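Local coordinates for protein arabinogalactan endo-1,4-beta-galactosidase (PDB 7OSK) that probably hydrolyses internal beta-1,4-galactosidic linkages of arabinogalactan, this chain being its glycosyl hydrolase family 53 catalytic domain with a bound calcium ion, at residues A[247-252]-A[284-289]; A[333-338]-A[347-352]. All blocks are in the same frame, centred on the assembly; numbering follows the deposited sequence.

Contact 1 (A[247-252]-A[284-289]); sequences RLINSG and YDKKIL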
loop_
_atom_site.group_PDB
_atom_site.type_symbol
_atom_site.label_atom_id
_atom_site.label_comp_id
_atom_site.label_asym_id
_atom_site.label_seq_id
_atom_site.Cartn_x
_atom_site.Cartn_y
_atom_site.Cartn_z
ATOM N N ARG A 247 -12.506 -16.934 -10.557
ATOM C CA ARG A 247 -13.201 -16.318 -11.678
ATOM C C ARG A 247 -12.262 -15.399 -12.453
ATOM O O ARG A 247 -12.426 -15.201 -13.656
ATOM C CB ARG A 247 -14.422 -15.538 -11.190
ATOM C CG ARG A 247 -15.432 -15.224 -12.286
ATOM C CD ARG A 247 -16.626 -14.456 -11.741
ATOM N NE ARG A 247 -17.661 -14.261 -12.753
ATOM C CZ ARG A 247 -18.747 -13.515 -12.580
ATOM N NH1 ARG A 247 -18.950 -12.880 -11.434
ATOM N NH2 ARG A 247 -19.633 -13.399 -13.558
ATOM N N LEU A 248 -11.273 -14.844 -11.759
ATOM C CA LEU A 248 -10.307 -13.951 -12.389
ATOM C C LEU A 248 -9.321 -14.736 -13.254
ATOM O O LEU A 248 -9.081 -14.390 -14.409
ATOM C CB LEU A 248 -9.554 -13.146 -11.324
ATOM C CG LEU A 248 -8.999 -11.786 -11.753
ATOM C CD1 LEU A 248 -10.130 -10.817 -12.073
ATOM C CD2 LEU A 248 -8.099 -11.215 -10.669
ATOM N N ILE A 249 -8.753 -15.791 -12.680
ATOM C CA ILE A 249 -7.828 -16.656 -13.401
ATOM C C ILE A 249 -8.511 -17.281 -14.617
ATOM O O ILE A 249 -7.939 -17.324 -15.705
ATOM C CB ILE A 249 -7.268 -17.766 -12.476
ATOM C CG1 ILE A 249 -6.339 -17.140 -11.428
ATOM C CG2 ILE A 249 -6.536 -18.846 -13.285
ATOM C CD1 ILE A 249 -5.727 -18.126 -10.446
ATOM N N ASN A 250 -9.736 -17.759 -14.427
ATOM C CA ASN A 250 -10.498 -18.361 -15.515
ATOM C C ASN A 250 -10.839 -17.360 -16.620
ATOM O O ASN A 250 -11.094 -17.754 -17.757
ATOM C CB ASN A 250 -11.787 -18.989 -14.977
ATOM C CG ASN A 250 -11.533 -20.259 -14.182
ATOM O OD1 ASN A 250 -10.546 -20.960 -14.402
ATOM N ND2 ASN A 250 -12.433 -20.565 -13.257
ATOM N N SER A 251 -10.843 -16.072 -16.283
ATOM C CA SER A 251 -11.191 -15.028 -17.248
ATOM C C SER A 251 -10.006 -14.632 -18.130
ATOM O O SER A 251 -10.147 -13.801 -19.030
ATOM C CB SER A 251 -11.724 -13.790 -16.525
ATOM O OG SER A 251 -12.956 -14.063 -15.882
ATOM N N GLY A 252 -8.846 -15.225 -17.869
ATOM C CA GLY A 252 -7.660 -14.965 -18.664
ATOM C C GLY A 252 -6.804 -13.841 -18.115
ATOM O O GLY A 252 -5.810 -13.455 -18.732
ATOM N N TYR A 284 -3.507 -21.843 -5.345
ATOM C CA TYR A 284 -2.906 -21.030 -6.400
ATOM C C TYR A 284 -1.382 -21.121 -6.407
ATOM O O TYR A 284 -0.750 -21.197 -5.351
ATOM C CB TYR A 284 -3.325 -19.567 -6.243
ATOM C CG TYR A 284 -4.815 -19.366 -6.115
ATOM C CD1 TYR A 284 -5.665 -19.653 -7.172
ATOM C CD2 TYR A 284 -5.371 -18.877 -4.939
ATOM C CE1 TYR A 284 -7.027 -19.469 -7.062
ATOM C CE2 TYR A 284 -6.734 -18.688 -4.821
ATOM C CZ TYR A 284 -7.556 -18.986 -5.886
ATOM O OH TYR A 284 -8.911 -18.803 -5.782
ATOM N N ASP A 285 -0.804 -21.113 -7.607
ATOM C CA ASP A 285 0.644 -21.036 -7.775
ATOM C C ASP A 285 1.021 -19.593 -8.098
ATOM O O ASP A 285 1.501 -19.283 -9.190
ATOM C CB ASP A 285 1.128 -21.989 -8.877
ATOM C CG ASP A 285 1.553 -23.350 -8.339
ATOM O OD1 ASP A 285 2.134 -23.417 -7.231
ATOM O OD2 ASP A 285 1.300 -24.362 -9.029
ATOM N N LYS A 286 0.778 -18.711 -7.134
ATOM C CA LYS A 286 1.124 -17.302 -7.260
ATOM C C LYS A 286 1.657 -16.776 -5.936
ATOM O O LYS A 286 1.514 -17.424 -4.899
ATOM C CB LYS A 286 -0.085 -16.487 -7.709
ATOM C CG LYS A 286 -0.540 -16.806 -9.119
ATOM C CD LYS A 286 -1.747 -15.982 -9.517
ATOM C CE LYS A 286 -2.201 -16.315 -10.928
ATOM N NZ LYS A 286 -1.135 -16.067 -11.934
ATOM N N LYS A 287 2.267 -15.596 -5.981
ATOM C CA LYS A 287 2.888 -15.011 -4.802
ATOM C C LYS A 287 1.863 -14.363 -3.879
ATOM O O LYS A 287 0.784 -13.956 -4.312
ATOM C CB LYS A 287 3.945 -13.985 -5.215
ATOM C CG LYS A 287 5.109 -14.578 -6.000
ATOM C CD LYS A 287 5.900 -15.593 -5.175
ATOM C CE LYS A 287 6.896 -16.359 -6.028
ATOM N NZ LYS A 287 7.906 -15.469 -6.664
ATOM N N ILE A 288 2.223 -14.278 -2.602
ATOM C CA ILE A 288 1.344 -13.754 -1.566
ATOM C C ILE A 288 1.970 -12.521 -0.928
ATOM O O ILE A 288 3.084 -12.585 -0.412
ATOM C CB ILE A 288 1.071 -14.806 -0.475
ATOM C CG1 ILE A 288 0.785 -16.177 -1.102
ATOM C CG2 ILE A 288 -0.077 -14.358 0.423
ATOM C CD1 ILE A 288 -0.416 -16.205 -2.024
ATOM N N LEU A 289 1.242 -11.408 -0.961
ATOM C CA LEU A 289 1.753 -10.129 -0.477
ATOM C C LEU A 289 0.760 -9.438 0.452
ATOM O O LEU A 289 -0.451 -9.565 0.284
ATOM C CB LEU A 289 2.080 -9.216 -1.665
ATOM C CG LEU A 289 2.531 -7.786 -1.355
ATOM C CD1 LEU A 289 3.897 -7.783 -0.689
ATOM C CD2 LEU A 289 2.547 -6.946 -2.622
#

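Contact 2 (A[333-338]-A[347-352]); sequences DLIAAL and LGIFYW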
loop_
_atom_site.group_PDB
_atom_site.type_symbol
_atom_site.label_atom_id
_atom_site.label_comp_id
_atom_site.label_asym_id
_atom_site.label_seq_id
_atom_site.Cartn_x
_atom_site.Cartn_y
_atom_site.Cartn_z
ATOM N N ASP A 333 5.078 -10.580 14.060
ATOM C CA ASP A 333 4.219 -11.758 14.025
ATOM C C ASP A 333 3.518 -11.906 12.676
ATOM O O ASP A 333 3.208 -13.019 12.250
ATOM C CB ASP A 333 3.187 -11.698 15.154
ATOM C CG ASP A 333 3.812 -11.884 16.526
ATOM O OD1 ASP A 333 4.987 -12.300 16.597
ATOM O OD2 ASP A 333 3.126 -11.620 17.535
ATOM N N LEU A 334 3.275 -10.784 12.003
ATOM C CA LEU A 334 2.677 -10.812 10.673
ATOM C C LEU A 334 3.686 -11.342 9.657
ATOM O O LEU A 334 3.343 -12.152 8.795
ATOM C CB LEU A 334 2.191 -9.420 10.266
ATOM C CG LEU A 334 1.366 -9.350 8.975
ATOM C CD1 LEU A 334 0.030 -10.059 9.147
ATOM C CD2 LEU A 334 1.152 -7.906 8.551
ATOM N N ILE A 335 4.928 -10.877 9.765
ATOM C CA ILE A 335 6.011 -11.374 8.921
ATOM C C ILE A 335 6.207 -12.865 9.163
ATOM O O ILE A 335 6.394 -13.641 8.224
ATOM C CB ILE A 335 7.337 -10.618 9.190
ATOM C CG1 ILE A 335 7.207 -9.159 8.738
ATOM C CG2 ILE A 335 8.509 -11.304 8.477
ATOM C CD1 ILE A 335 8.457 -8.307 8.946
ATOM N N ALA A 336 6.161 -13.261 10.430
ATOM C CA ALA A 336 6.320 -14.660 10.798
ATOM C C ALA A 336 5.157 -15.492 10.269
ATOM O O ALA A 336 5.359 -16.530 9.641
ATOM C CB ALA A 336 6.431 -14.800 12.306
ATOM N N ALA A 337 3.939 -15.028 10.529
ATOM C CA ALA A 337 2.739 -15.731 10.091
ATOM C C ALA A 337 2.723 -15.902 8.576
ATOM O O ALA A 337 2.367 -16.963 8.069
ATOM C CB ALA A 337 1.496 -14.990 10.549
ATOM N N LEU A 338 3.110 -14.855 7.858
ATOM C CA LEU A 338 3.102 -14.893 6.403
ATOM C C LEU A 338 4.113 -15.898 5.859
ATOM O O LEU A 338 3.807 -16.657 4.940
ATOM C CB LEU A 338 3.390 -13.504 5.830
ATOM C CG LEU A 338 3.493 -13.427 4.303
ATOM C CD1 LEU A 338 2.242 -13.984 3.635
ATOM C CD2 LEU A 338 3.743 -11.995 3.858
ATOM N N LEU A 347 5.902 -13.377 0.023
ATOM C CA LEU A 347 6.606 -12.298 -0.656
ATOM C C LEU A 347 7.029 -11.235 0.348
ATOM O O LEU A 347 8.199 -10.852 0.407
ATOM C CB LEU A 347 5.711 -11.695 -1.736
ATOM C CG LEU A 347 6.354 -11.171 -3.016
ATOM C CD1 LEU A 347 7.101 -12.265 -3.767
ATOM C CD2 LEU A 347 5.258 -10.578 -3.880
ATOM N N GLY A 348 6.068 -10.766 1.140
ATOM C CA GLY A 348 6.355 -9.835 2.215
ATOM C C GLY A 348 5.204 -8.926 2.577
ATOM O O GLY A 348 4.043 -9.282 2.393
ATOM N N ILE A 349 5.537 -7.748 3.097
ATOM C CA ILE A 349 4.539 -6.836 3.635
ATOM C C ILE A 349 4.882 -5.372 3.353
ATOM O O ILE A 349 6.044 -5.028 3.120
ATOM C CB ILE A 349 4.383 -7.030 5.162
ATOM C CG1 ILE A 349 5.664 -6.635 5.895
ATOM C CG2 ILE A 349 4.050 -8.479 5.500
ATOM C CD1 ILE A 349 5.485 -5.482 6.839
ATOM N N PHE A 350 3.854 -4.526 3.344
ATOM C CA PHE A 350 4.036 -3.077 3.346
ATOM C C PHE A 350 3.251 -2.461 4.493
ATOM O O PHE A 350 2.032 -2.611 4.568
ATOM C CB PHE A 350 3.576 -2.448 2.030
ATOM C CG PHE A 350 4.399 -2.838 0.840
ATOM C CD1 PHE A 350 5.535 -2.128 0.505
ATOM C CD2 PHE A 350 4.023 -3.904 0.041
ATOM C CE1 PHE A 350 6.287 -2.480 -0.597
ATOM C CE2 PHE A 350 4.771 -4.260 -1.059
ATOM C CZ PHE A 350 5.904 -3.547 -1.378
ATOM N N TYR A 351 3.948 -1.760 5.379
ATOM C CA TYR A 351 3.291 -1.041 6.457
ATOM C C TYR A 351 2.728 0.270 5.921
ATOM O O TYR A 351 3.480 1.123 5.444
ATOM C CB TYR A 351 4.264 -0.778 7.603
ATOM C CG TYR A 351 3.581 -0.308 8.858
ATOM C CD1 TYR A 351 3.256 1.028 9.030
ATOM C CD2 TYR A 351 3.247 -1.199 9.864
ATOM C CE1 TYR A 351 2.627 1.463 10.170
ATOM C CE2 TYR A 351 2.619 -0.773 11.011
ATOM C CZ TYR A 351 2.308 0.559 11.160
ATOM O OH TYR A 351 1.676 0.986 12.304
ATOM N N TRP A 352 1.408 0.430 6.002
ATOM C CA TRP A 352 0.737 1.578 5.394
ATOM C C TRP A 352 0.648 2.761 6.352
ATOM O O TRP A 352 0.352 2.596 7.535
ATOM C CB TRP A 352 -0.668 1.189 4.920
ATOM C CG TRP A 352 -1.296 2.224 4.034
ATOM C CD1 TRP A 352 -1.153 2.342 2.680
ATOM C CD2 TRP A 352 -2.160 3.291 4.439
ATOM N NE1 TRP A 352 -1.876 3.415 2.218
ATOM C CE2 TRP A 352 -2.504 4.014 3.279
ATOM C CE3 TRP A 352 -2.676 3.705 5.668
ATOM C CZ2 TRP A 352 -3.339 5.126 3.313
ATOM C CZ3 TRP A 352 -3.506 4.809 5.702
ATOM C CH2 TRP A 352 -3.830 5.507 4.531
#

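Contact 1 (A[247-252]-A[284-289])
R247 O, in the last turn of the helix that brings I249 against Y284 and K286, takes two donors from S251. The hydroxyl makes the shorter bond, S251 OG to R247 O at 2.6 Å, and comes in almost in line with the carbonyl (C=O...O angle 162°), while S251 N adds a weak bond at 3.2 Å. The indole NE1 of W206 is also bonded to S251 OG, tying this helix end to helix 206-223. G252 then closes the helix in a Schellman motif with positive phi, its N bonding to I249 O at 3.1 Å.

The contact with 284-289 is small and apolar. A single methyl, I249 CD1, reaches it. With CG1 anti to the carbonyl carbon (chi1 -69°) and the chain extended beyond, this methyl arrives at the Y284 ring obliquely, 3.6 Å from Y284 CD1. K286 meets the same methyl with its aliphatic part, K286 CE standing 4.0 Å from I249 CD1.

The polar ends of both partners are engaged beside this patch. Y284 OH bonds to D246 OD1 on the same helix as I249, which would fix the reach of the ring, and the K286 chain bends at its last torsion, where NZ bonds to F255 O and lies in a cation-pi contact with the F255 ring. The patch thus joins the C-terminal end of helix 238-250 to the turn linking helix 270-283 with strand 287-293, at the N-terminal end of the strands in a (beta/alpha)8 TIM barrel.

Contact 2 (A[333-338]-A[347-352])
I349 meets three residues of helix 324-342 with its two branches, and gives up more surface here than any other residue. Its CG1 lies between the backbone N and the carbonyl carbon (chi1 65°), which puts CG2 anti to the carbonyl carbon, where it meets the leucines. I349 CG2 is 3.9 Å from L338 CD2 and 4.2 Å from L334 CD2, so the methyl touches residues one helical turn apart. The other branch turns to I335: the two side chains cross at about a right angle, with I349 CG1 4.1 Å from I335 CG1. CD2 of L338, whose CG is anti to the backbone N, also rests against the backbone carbonyl of G348.

No hydrogen bond spans the interface; all five touching residues are buried. F273 of helix 270-283 packs on both L334 and L338, while L46 and F50 touch I335. The helix and strand segments run nearly antiparallel, at 156°, with their axes 8.6 Å apart at closest approach. This is how a helix covers the outside of the strand that follows it in a TIM barrel, here the eighth and last strand.

Overall arrangement
The two contacts follow one another along the chain, and their centres are about 20 Å apart. They join through neighbouring strands of the barrel: I288 O of contact 1 probably accepts a hydrogen bond from L347 N of contact 2 at 3.0 Å, and L289 CD1 packs 3.6 Å from F350 CE2. Contact 1 is peripheral, about 19 Å from the centre of the chain; contact 2, at about 12 Å, is a buried helix-on-strand layer. Both are remote from the calcium site, whose ligands, among them D301 and N370, follow strands 287-293 and 346-352 in the chain. As in other TIM-barrel glycosidases, the active site probably lies at the C-terminal strand ends, whereas contact 1 sits at the N-terminal ends.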